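Local coordinates for protein diaminopimelate decarboxylase (Helicobacter pylori, PDB 2QGH) that catalyses the pyridoxal-phosphate-dependent decarboxylation of meso-diaminopimelate to L-lysine, the last step of bacterial lysine synthesis, at residues 128-133 and 185-190; 153-158 and 201-206; 239-244 and 275-280. One frame throughout, in Å; residues are numbered along the deposited sequence.

All three contacts belong to the eight-stranded parallel barrel of the pyridoxal-binding domain, at different depths. Interaction 1 is partly buried at the outside, where the turn after strand 127-130 and the start of helix 133-146 meet helix 181-193; its chemistry is aromatic and sulfur packing. Interactions 2 and 3 are buried pairings of neighbouring strands, with backbone ladders, with polar side chains, and in interaction 3 also Phe239 and Ile277, on the inner face, and the cofactor at their C-terminal ends. Strands 127-130 and 150-155 join interaction 1 to 2 by backbone bonds, as strands 197-203 and 239-241 join 2 to 3. His203 and Glu279 link the last two directly, bringing histidine, carboxylate and pyridine together.

Interaction 1: residues 128-133 and 185-190; sequences LNVESF and LEMFLW
Phe133 presents one ring face to Met187 and its edge to Trp190 and Glu186. Over the face sits CG of Met187, 3.6 Å from the ring centroid and only 17° off the normal, a CH-pi contact displaced slightly toward the rim. The sulfur lies farther out, with SD 4.9 Å from the Phe133 centroid and oblique to the ring, adding a Met-aromatic contact. At the far edge, CZ and CE2 of Phe133 point into one face of the Trp190 indole. This is a T-shaped pair: the phenyl and five-membered ring stand 86° apart, and Phe133 CZ comes within 3.5 Å of Trp190 CG. Farther round the same edge, CE1 of Phe133 meets the carboxylate end of Glu186, with OE1 4.0 Å away and the carboxylate plane nearly perpendicular to the ring.

The torsions explain this reach. Phe133 CG is roughly anti to the backbone N (chi1 -153°), which carries the ring out to helix 181-193 on the outside of the barrel. Met187 runs extended to its sulfur and then bends at its last torsion, tucking the methyl beneath the turn. There CE lies 3.6 Å from Val130 CG2 and 3.3 Å from Ser132 O. A flexible, unbranched methionine suits this place, since it can cover a ring and still fill the corner behind it.

Ser132 occupies the N-cap position of helix 133-146, where its OG accepts from the N of Glu135, so the turn that launches Phe133 is itself fixed. Lys137 and Lys193 make cation-pi contacts with Phe133 and Trp190 respectively. With no hydrogen bond between the two segments, cohesion rests on dispersion, close shape fit and the weak electrostatics of C-H groups against pi faces.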
loop_
_atom_site.group_PDB
_atom_site.type_symbol
_atom_site.label_atom_id
_atom_site.label_comp_id
_atom_site.label_asym_id
_atom_site.label_seq_id
_atom_site.Cartn_x
_atom_site.Cartn_y
_atom_site.Cartn_z
ATOM N N LEU A 128 18.861 19.057 -9.658
ATOM C CA LEU A 128 17.899 18.070 -10.122
ATOM C C LEU A 128 18.738 16.895 -10.606
ATOM O O LEU A 128 19.648 17.067 -11.414
ATOM C CB LEU A 128 17.050 18.618 -11.274
ATOM C CG LEU A 128 15.725 19.307 -10.924
ATOM C CD1 LEU A 128 15.982 20.638 -10.254
ATOM C CD2 LEU A 128 14.916 19.517 -12.186
ATOM N N ASN A 129 18.445 15.708 -10.091
ATOM C CA ASN A 129 19.181 14.513 -10.470
ATOM C C ASN A 129 18.376 13.842 -11.561
ATOM O O ASN A 129 17.358 13.208 -11.292
ATOM C CB ASN A 129 19.339 13.607 -9.253
ATOM C CG ASN A 129 20.361 12.520 -9.467
ATOM O OD1 ASN A 129 21.436 12.764 -10.017
ATOM N ND2 ASN A 129 20.040 11.316 -9.023
ATOM N N VAL A 130 18.827 13.997 -12.804
ATOM C CA VAL A 130 18.092 13.449 -13.941
ATOM C C VAL A 130 18.391 11.983 -14.230
ATOM O O VAL A 130 19.526 11.520 -14.095
ATOM C CB VAL A 130 18.324 14.304 -15.210
ATOM C CG1 VAL A 130 18.522 15.755 -14.814
ATOM C CG2 VAL A 130 19.498 13.798 -15.979
ATOM N N GLU A 131 17.353 11.263 -14.641
ATOM C CA GLU A 131 17.469 9.843 -14.912
ATOM C C GLU A 131 17.333 9.485 -16.389
ATOM O O GLU A 131 17.525 8.331 -16.764
ATOM C CB GLU A 131 16.422 9.092 -14.087
ATOM C CG GLU A 131 16.327 9.561 -12.637
ATOM C CD GLU A 131 16.619 8.459 -11.631
ATOM O OE1 GLU A 131 16.431 8.698 -10.420
ATOM O OE2 GLU A 131 17.040 7.360 -12.051
ATOM N N SER A 132 16.992 10.460 -17.228
ATOM C CA SER A 132 16.859 10.190 -18.658
ATOM C C SER A 132 17.291 11.384 -19.496
ATOM O O SER A 132 17.257 12.520 -19.036
ATOM C CB SER A 132 15.411 9.805 -19.009
ATOM O OG SER A 132 14.537 10.925 -18.972
ATOM N N PHE A 133 17.702 11.127 -20.731
ATOM C CA PHE A 133 18.122 12.205 -21.608
ATOM C C PHE A 133 16.919 13.089 -21.938
ATOM O O PHE A 133 17.056 14.304 -22.050
ATOM C CB PHE A 133 18.740 11.632 -22.890
ATOM C CG PHE A 133 19.753 12.540 -23.550
ATOM C CD1 PHE A 133 20.705 12.015 -24.421
ATOM C CD2 PHE A 133 19.770 13.910 -23.293
ATOM C CE1 PHE A 133 21.665 12.841 -25.021
ATOM C CE2 PHE A 133 20.725 14.741 -23.890
ATOM C CZ PHE A 133 21.672 14.205 -24.751
ATOM N N LEU A 185 27.869 9.997 -20.525
ATOM C CA LEU A 185 28.927 10.839 -21.062
ATOM C C LEU A 185 28.330 11.804 -22.065
ATOM O O LEU A 185 28.660 12.986 -22.075
ATOM C CB LEU A 185 30.003 9.987 -21.740
ATOM C CG LEU A 185 30.934 9.223 -20.788
ATOM C CD1 LEU A 185 31.781 8.228 -21.564
ATOM C CD2 LEU A 185 31.814 10.213 -20.041
ATOM N N GLU A 186 27.436 11.294 -22.898
ATOM C CA GLU A 186 26.798 12.116 -23.909
ATOM C C GLU A 186 25.893 13.169 -23.265
ATOM O O GLU A 186 25.930 14.342 -23.639
ATOM C CB GLU A 186 25.996 11.229 -24.864
ATOM C CG GLU A 186 25.425 11.976 -26.053
ATOM C CD GLU A 186 24.639 11.082 -26.994
ATOM O OE1 GLU A 186 24.038 11.622 -27.949
ATOM O OE2 GLU A 186 24.620 9.846 -26.780
ATOM N N MET A 187 25.091 12.747 -22.292
ATOM C CA MET A 187 24.184 13.657 -21.600
ATOM C C MET A 187 24.956 14.798 -20.932
ATOM O O MET A 187 24.552 15.962 -20.996
ATOM C CB MET A 187 23.362 12.889 -20.558
ATOM C CG MET A 187 22.222 12.066 -21.146
ATOM S SD MET A 187 21.433 10.931 -19.976
ATOM C CE MET A 187 20.487 12.105 -18.948
ATOM N N PHE A 188 26.071 14.459 -20.300
ATOM C CA PHE A 188 26.893 15.459 -19.636
ATOM C C PHE A 188 27.411 16.503 -20.620
ATOM O O PHE A 188 27.299 17.707 -20.380
ATOM C CB PHE A 188 28.079 14.788 -18.938
ATOM C CG PHE A 188 27.874 14.565 -17.470
ATOM C CD1 PHE A 188 27.721 13.279 -16.961
ATOM C CD2 PHE A 188 27.857 15.642 -16.588
ATOM C CE1 PHE A 188 27.557 13.068 -15.593
ATOM C CE2 PHE A 188 27.693 15.445 -15.218
ATOM C CZ PHE A 188 27.544 14.159 -14.719
ATOM N N LEU A 189 27.992 16.041 -21.721
ATOM C CA LEU A 189 28.518 16.955 -22.726
ATOM C C LEU A 189 27.395 17.881 -23.169
ATOM O O LEU A 189 27.602 19.074 -23.375
ATOM C CB LEU A 189 29.064 16.168 -23.925
ATOM C CG LEU A 189 30.251 15.257 -23.593
ATOM C CD1 LEU A 189 30.632 14.413 -24.799
ATOM C CD2 LEU A 189 31.421 16.115 -23.138
ATOM N N TRP A 190 26.199 17.312 -23.281
ATOM C CA TRP A 190 25.017 18.047 -23.701
ATOM C C TRP A 190 24.637 19.153 -22.723
ATOM O O TRP A 190 24.248 20.248 -23.134
ATOM C CB TRP A 190 23.848 17.088 -23.842
ATOM C CG TRP A 190 22.900 17.482 -24.897
ATOM C CD1 TRP A 190 22.993 17.195 -26.231
ATOM C CD2 TRP A 190 21.700 18.231 -24.726
ATOM N NE1 TRP A 190 21.915 17.719 -26.902
ATOM C CE2 TRP A 190 21.104 18.360 -26.002
ATOM C CE3 TRP A 190 21.065 18.806 -23.621
ATOM C CZ2 TRP A 190 19.903 19.038 -26.202
ATOM C CZ3 TRP A 190 19.874 19.478 -23.816
ATOM C CH2 TRP A 190 19.302 19.588 -25.102
#

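Interaction 2: residues 153-158 and 201-206; sequences SIRINP and SVHFHI. With PLP (pyridoxal-5'-phosphate), chain B.
Ile154 and its partners on strand 201-203 form a parallel ladder. Ile154 N donates to Ser201 O at 3.2 Å, and His203 N returns a bond to Ile154 O at 3.0 Å.

A further polar grip comes from Arg155. Its chain is extended from CG to NE, with CG anti to the backbone N (chi1 -179°), so it runs side by side with His203, CG at the edge of the imidazole and 3.3 Å from His203 ND1, and ends against His205. NH2 donates to His205 O at 2.8 Å, in the carbonyl plane and on a lone pair, while NE gives its proton to water 1. His205 N donates to the same water, N to water oxygen 2.7 Å. NH1 forms a salt bridge with Glu131, so the guanidinium is held from several directions and its rotation is fixed.

Apolar contacts are smaller. Pro158 CG rests 3.8 Å from Ile206 CG2, the two side chains crossing at about a right angle.

Packing on the cofactor completes the account. The His205 imidazole lies nearly parallel over the PLP pyridine face, offset toward the rim, with CD2 of His205 3.5 Å from C3 of PLP, and ND1 accepts from Gly244 N. A flat imidazole suits this place because it can cover a ring and bond at its edge together. The far end of His203 is held by Glu279 through NE2.

Arginine thus ties the backbone of the cofactor-facing histidine to strand 150-155, a second-shell brace, and its positive charge is probably balanced largely by Glu131.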
loop_
_atom_site.group_PDB
_atom_site.type_symbol
_atom_site.label_atom_id
_atom_site.label_comp_id
_atom_site.label_asym_id
_atom_site.label_seq_id
_atom_site.Cartn_x
_atom_site.Cartn_y
_atom_site.Cartn_z
ATOM N N SER A 153 22.455 17.054 -11.779
ATOM C CA SER A 153 23.352 15.959 -11.456
ATOM C C SER A 153 22.844 14.846 -12.361
ATOM O O SER A 153 21.694 14.875 -12.781
ATOM C CB SER A 153 23.201 15.558 -9.987
ATOM O OG SER A 153 23.933 14.377 -9.690
ATOM N N ILE A 154 23.683 13.878 -12.689
ATOM C CA ILE A 154 23.209 12.799 -13.533
ATOM C C ILE A 154 23.433 11.481 -12.836
ATOM O O ILE A 154 24.531 11.186 -12.382
ATOM C CB ILE A 154 23.897 12.811 -14.923
ATOM C CG1 ILE A 154 23.471 14.071 -15.684
ATOM C CG2 ILE A 154 23.492 11.585 -15.722
ATOM C CD1 ILE A 154 23.959 14.150 -17.121
ATOM N N ARG A 155 22.367 10.697 -12.738
ATOM C CA ARG A 155 22.426 9.395 -12.089
ATOM C C ARG A 155 22.868 8.326 -13.076
ATOM O O ARG A 155 22.242 8.140 -14.117
ATOM C CB ARG A 155 21.050 9.029 -11.525
ATOM C CG ARG A 155 21.013 7.691 -10.815
ATOM C CD ARG A 155 19.661 7.424 -10.164
ATOM N NE ARG A 155 19.671 6.166 -9.425
ATOM C CZ ARG A 155 18.647 5.692 -8.718
ATOM N NH1 ARG A 155 17.507 6.371 -8.636
ATOM N NH2 ARG A 155 18.766 4.528 -8.089
ATOM N N ILE A 156 23.952 7.625 -12.764
ATOM C CA ILE A 156 24.398 6.582 -13.668
ATOM C C ILE A 156 24.109 5.210 -13.086
ATOM O O ILE A 156 24.154 5.006 -11.873
ATOM C CB ILE A 156 25.919 6.679 -14.006
ATOM C CG1 ILE A 156 26.763 6.072 -12.888
ATOM C CG2 ILE A 156 26.315 8.134 -14.251
ATOM C CD1 ILE A 156 26.675 6.816 -11.585
ATOM N N ASN A 157 23.788 4.278 -13.971
ATOM C CA ASN A 157 23.516 2.912 -13.577
ATOM C C ASN A 157 24.836 2.177 -13.807
ATOM O O ASN A 157 25.178 1.837 -14.934
ATOM C CB ASN A 157 22.396 2.349 -14.456
ATOM C CG ASN A 157 21.915 0.992 -13.996
ATOM O OD1 ASN A 157 20.747 0.653 -14.166
ATOM N ND2 ASN A 157 22.814 0.202 -13.422
ATOM N N PRO A 158 25.608 1.944 -12.735
ATOM C CA PRO A 158 26.895 1.253 -12.845
ATOM C C PRO A 158 26.725 -0.239 -13.126
ATOM O O PRO A 158 27.691 -1.003 -13.087
ATOM C CB PRO A 158 27.525 1.507 -11.485
ATOM C CG PRO A 158 26.336 1.384 -10.577
ATOM C CD PRO A 158 25.274 2.195 -11.319
ATOM N N SER A 201 27.181 17.564 -10.609
ATOM C CA SER A 201 27.280 16.391 -9.776
ATOM C C SER A 201 27.080 15.070 -10.496
ATOM O O SER A 201 26.432 15.019 -11.540
ATOM C CB SER A 201 26.248 16.521 -8.654
ATOM O OG SER A 201 26.048 15.293 -7.987
ATOM N N VAL A 202 27.670 14.008 -9.947
ATOM C CA VAL A 202 27.492 12.664 -10.491
ATOM C C VAL A 202 26.764 11.978 -9.359
ATOM O O VAL A 202 27.001 12.298 -8.191
ATOM C CB VAL A 202 28.802 11.868 -10.694
ATOM C CG1 VAL A 202 28.795 11.246 -12.064
ATOM C CG2 VAL A 202 30.013 12.739 -10.482
ATOM N N HIS A 203 25.901 11.028 -9.682
ATOM C CA HIS A 203 25.161 10.342 -8.633
ATOM C C HIS A 203 24.895 8.871 -8.942
ATOM O O HIS A 203 24.889 8.459 -10.102
ATOM C CB HIS A 203 23.849 11.108 -8.391
ATOM C CG HIS A 203 22.832 10.355 -7.589
ATOM N ND1 HIS A 203 22.115 9.295 -8.102
ATOM C CD2 HIS A 203 22.398 10.523 -6.317
ATOM C CE1 HIS A 203 21.283 8.844 -7.183
ATOM N NE2 HIS A 203 21.435 9.570 -6.091
ATOM N N PHE A 204 24.707 8.076 -7.894
ATOM C CA PHE A 204 24.374 6.669 -8.063
ATOM C C PHE A 204 23.712 6.125 -6.804
ATOM O O PHE A 204 23.992 6.571 -5.687
ATOM C CB PHE A 204 25.609 5.822 -8.410
ATOM C CG PHE A 204 26.549 5.586 -7.251
ATOM C CD1 PHE A 204 27.722 6.328 -7.122
ATOM C CD2 PHE A 204 26.277 4.596 -6.304
ATOM C CE1 PHE A 204 28.605 6.084 -6.074
ATOM C CE2 PHE A 204 27.154 4.351 -5.258
ATOM C CZ PHE A 204 28.326 5.099 -5.143
ATOM N N HIS A 205 22.807 5.176 -7.003
ATOM C CA HIS A 205 22.107 4.529 -5.902
ATOM C C HIS A 205 21.793 3.119 -6.382
ATOM O O HIS A 205 20.900 2.931 -7.208
ATOM C CB HIS A 205 20.813 5.266 -5.565
ATOM C CG HIS A 205 20.080 4.661 -4.413
ATOM N ND1 HIS A 205 20.478 4.836 -3.106
ATOM C CD2 HIS A 205 19.038 3.796 -4.376
ATOM C CE1 HIS A 205 19.717 4.103 -2.313
ATOM N NE2 HIS A 205 18.834 3.463 -3.059
ATOM N N ILE A 206 22.524 2.135 -5.865
ATOM C CA ILE A 206 22.349 0.752 -6.302
ATOM C C ILE A 206 21.317 -0.131 -5.601
ATOM O O ILE A 206 21.057 -1.250 -6.060
ATOM C CB ILE A 206 23.705 -0.006 -6.298
ATOM C CG1 ILE A 206 24.302 -0.025 -4.892
ATOM C CG2 ILE A 206 24.669 0.658 -7.267
ATOM C CD1 ILE A 206 25.500 -0.944 -4.743
HETATM N N1 PLP B . 18.393 7.876 -2.498
HETATM C C2 PLP B . 17.675 7.375 -3.604
HETATM C C2A PLP B . 17.841 7.978 -4.944
HETATM C C3 PLP B . 16.755 6.275 -3.380
HETATM O O3 PLP B . 16.014 5.755 -4.424
HETATM C C4 PLP B . 16.600 5.727 -2.108
HETATM C C4A PLP B . 15.844 4.446 -2.061
HETATM C C5 PLP B . 17.307 6.240 -1.011
HETATM C C6 PLP B . 18.246 7.322 -1.218
HETATM C C5A PLP B . 17.065 5.929 0.403
HETATM O O4P PLP B . 17.707 4.715 0.720
HETATM P P PLP B . 17.623 4.129 2.059
HETATM O O1P PLP B . 16.311 4.297 2.885
HETATM O O2P PLP B . 18.844 4.805 2.824
HETATM O O3P PLP B . 17.835 2.580 1.854
HETATM O O HOH W 1 22.097 4.574 -9.583
#

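Interaction 3: residues 239-244 and 275-280. With PLP (pyridoxal-5'-phosphate), chain B.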
loop_
_atom_site.group_PDB
_atom_site.type_symbol
_atom_site.label_atom_id
_atom_site.label_comp_id
_atom_site.label_asym_id
_atom_site.label_seq_id
_atom_site.Cartn_x
_atom_site.Cartn_y
_atom_site.Cartn_z
ATOM N N PHE A 239 30.152 17.885 -6.713
ATOM C CA PHE A 239 29.571 16.883 -5.814
ATOM C C PHE A 239 29.695 15.439 -6.317
ATOM O O PHE A 239 29.718 15.174 -7.522
ATOM C CB PHE A 239 28.076 17.166 -5.596
ATOM C CG PHE A 239 27.771 18.558 -5.122
ATOM C CD1 PHE A 239 27.879 18.891 -3.778
ATOM C CD2 PHE A 239 27.344 19.529 -6.016
ATOM C CE1 PHE A 239 27.560 20.172 -3.332
ATOM C CE2 PHE A 239 27.023 20.810 -5.581
ATOM C CZ PHE A 239 27.132 21.130 -4.230
ATOM N N PHE A 240 29.744 14.509 -5.371
ATOM C CA PHE A 240 29.819 13.083 -5.664
ATOM C C PHE A 240 28.762 12.465 -4.741
ATOM O O PHE A 240 28.961 12.373 -3.522
ATOM C CB PHE A 240 31.211 12.537 -5.322
ATOM C CG PHE A 240 31.458 11.132 -5.830
ATOM C CD1 PHE A 240 31.825 10.913 -7.154
ATOM C CD2 PHE A 240 31.317 10.034 -4.980
ATOM C CE1 PHE A 240 32.053 9.627 -7.630
ATOM C CE2 PHE A 240 31.541 8.739 -5.444
ATOM C CZ PHE A 240 31.910 8.536 -6.774
ATOM N N ASP A 241 27.641 12.049 -5.318
ATOM C CA ASP A 241 26.545 11.496 -4.537
ATOM C C ASP A 241 26.457 9.974 -4.555
ATOM O O ASP A 241 26.208 9.374 -5.594
ATOM C CB ASP A 241 25.230 12.081 -5.046
ATOM C CG ASP A 241 24.146 12.068 -4.001
ATOM O OD1 ASP A 241 24.062 11.080 -3.241
ATOM O OD2 ASP A 241 23.373 13.045 -3.948
ATOM N N VAL A 242 26.622 9.358 -3.387
ATOM C CA VAL A 242 26.573 7.904 -3.263
ATOM C C VAL A 242 25.186 7.348 -2.921
ATOM O O VAL A 242 25.020 6.135 -2.785
ATOM C CB VAL A 242 27.561 7.403 -2.186
ATOM C CG1 VAL A 242 28.968 7.897 -2.489
ATOM C CG2 VAL A 242 27.115 7.868 -0.827
ATOM N N GLY A 243 24.196 8.231 -2.788
ATOM C CA GLY A 243 22.851 7.791 -2.452
ATOM C C GLY A 243 22.748 7.246 -1.038
ATOM O O GLY A 243 23.556 7.584 -0.169
ATOM N N GLY A 244 21.742 6.414 -0.796
ATOM C CA GLY A 244 21.569 5.815 0.518
ATOM C C GLY A 244 21.744 4.316 0.378
ATOM O O GLY A 244 22.646 3.869 -0.330
ATOM N N THR A 275 32.667 17.277 -2.966
ATOM C CA THR A 275 31.869 17.216 -1.752
ATOM C C THR A 275 31.061 15.928 -1.831
ATOM O O THR A 275 30.296 15.721 -2.775
ATOM C CB THR A 275 30.901 18.412 -1.642
ATOM O OG1 THR A 275 31.651 19.628 -1.529
ATOM C CG2 THR A 275 29.991 18.253 -0.413
ATOM N N ILE A 276 31.237 15.055 -0.851
ATOM C CA ILE A 276 30.508 13.807 -0.870
ATOM C C ILE A 276 29.098 14.010 -0.322
ATOM O O ILE A 276 28.890 14.743 0.644
ATOM C CB ILE A 276 31.306 12.691 -0.100
ATOM C CG1 ILE A 276 30.415 11.480 0.197
ATOM C CG2 ILE A 276 31.927 13.262 1.162
ATOM C CD1 ILE A 276 29.503 11.659 1.380
ATOM N N ILE A 277 28.128 13.390 -0.985
ATOM C CA ILE A 277 26.734 13.475 -0.574
ATOM C C ILE A 277 26.194 12.077 -0.313
ATOM O O ILE A 277 26.417 11.147 -1.102
ATOM C CB ILE A 277 25.827 14.115 -1.661
ATOM C CG1 ILE A 277 26.194 15.584 -1.890
ATOM C CG2 ILE A 277 24.369 14.013 -1.234
ATOM C CD1 ILE A 277 25.288 16.280 -2.910
ATOM N N CYS A 278 25.486 11.934 0.799
ATOM C CA CYS A 278 24.875 10.661 1.149
ATOM C C CYS A 278 23.380 10.919 1.284
ATOM O O CYS A 278 22.959 11.963 1.790
ATOM C CB CYS A 278 25.429 10.130 2.474
ATOM S SG CYS A 278 27.205 9.767 2.489
ATOM N N GLU A 279 22.583 9.965 0.827
ATOM C CA GLU A 279 21.137 10.085 0.899
ATOM C C GLU A 279 20.530 8.980 1.783
ATOM O O GLU A 279 19.657 8.230 1.348
ATOM C CB GLU A 279 20.565 10.025 -0.516
ATOM C CG GLU A 279 21.247 10.999 -1.471
ATOM C CD GLU A 279 20.716 10.907 -2.883
ATOM O OE1 GLU A 279 20.348 9.793 -3.310
ATOM O OE2 GLU A 279 20.685 11.940 -3.579
ATOM N N PRO A 280 20.986 8.879 3.046
ATOM C CA PRO A 280 20.466 7.857 3.955
ATOM C C PRO A 280 18.994 8.070 4.308
ATOM O O PRO A 280 18.549 9.198 4.537
ATOM C CB PRO A 280 21.371 7.998 5.171
ATOM C CG PRO A 280 21.589 9.471 5.226
ATOM C CD PRO A 280 21.881 9.803 3.766
HETATM N N1 PLP B . 18.393 7.876 -2.498
HETATM C C2 PLP B . 17.675 7.375 -3.604
HETATM C C2A PLP B . 17.841 7.978 -4.944
HETATM C C3 PLP B . 16.755 6.275 -3.380
HETATM O O3 PLP B . 16.014 5.755 -4.424
HETATM C C4 PLP B . 16.600 5.727 -2.108
HETATM C C4A PLP B . 15.844 4.446 -2.061
HETATM C C5 PLP B . 17.307 6.240 -1.011
HETATM C C6 PLP B . 18.246 7.322 -1.218
HETATM C C5A PLP B . 17.065 5.929 0.403
HETATM O O4P PLP B . 17.707 4.715 0.720
HETATM P P PLP B . 17.623 4.129 2.059
HETATM O O1P PLP B . 16.311 4.297 2.885
HETATM O O2P PLP B . 18.844 4.805 2.824
HETATM O O3P PLP B . 17.835 2.580 1.854
#
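Glu279 reaches from the end of strand 275-278 across Gly243 to the cofactor. Its CB lies 3.6 Å from Gly243 C and equally near PLP C6. CG, anti to the carbonyl carbon (chi1 -51°), passes 3.3 Å from Asp241 OD1, and the chain stays extended to CD. At the tip the two oxygens part company: OE1 lies 2.9 Å from PLP N1 and is also hydrogen-bonded to His203 NE2, whereas OE2 lies 2.9 Å from Asp241 OD2, two carboxylate oxygens unusually close. The two side chains cross at about a right angle, their carboxylate planes 74° apart.

Asp241 OD1 accepts from Gly243 N at 2.9 Å, an Asx turn that shapes the strand end. Glycine suits position 243, whose phi is positive, and at Gly244 any side chain would run into Glu279 O. The regular ladder consists of Phe240 N to Thr275 O, Ile277 N to Phe240 O and Val242 N to Ile277 O. Beyond it, Glu279 N donates to Gly243 O at 2.8 Å; the N-H points almost straight at the oxygen, but from above the carbonyl plane.

The two strands are the seventh and eighth of the parallel barrel, joined through helix 258-268 as a beta-alpha-beta unit. Val242 and Cys278 turn outward onto Tyr261 of that helix; strand 197-203 flanks 239-241, and strand 59-64 closes the barrel beside 275-278.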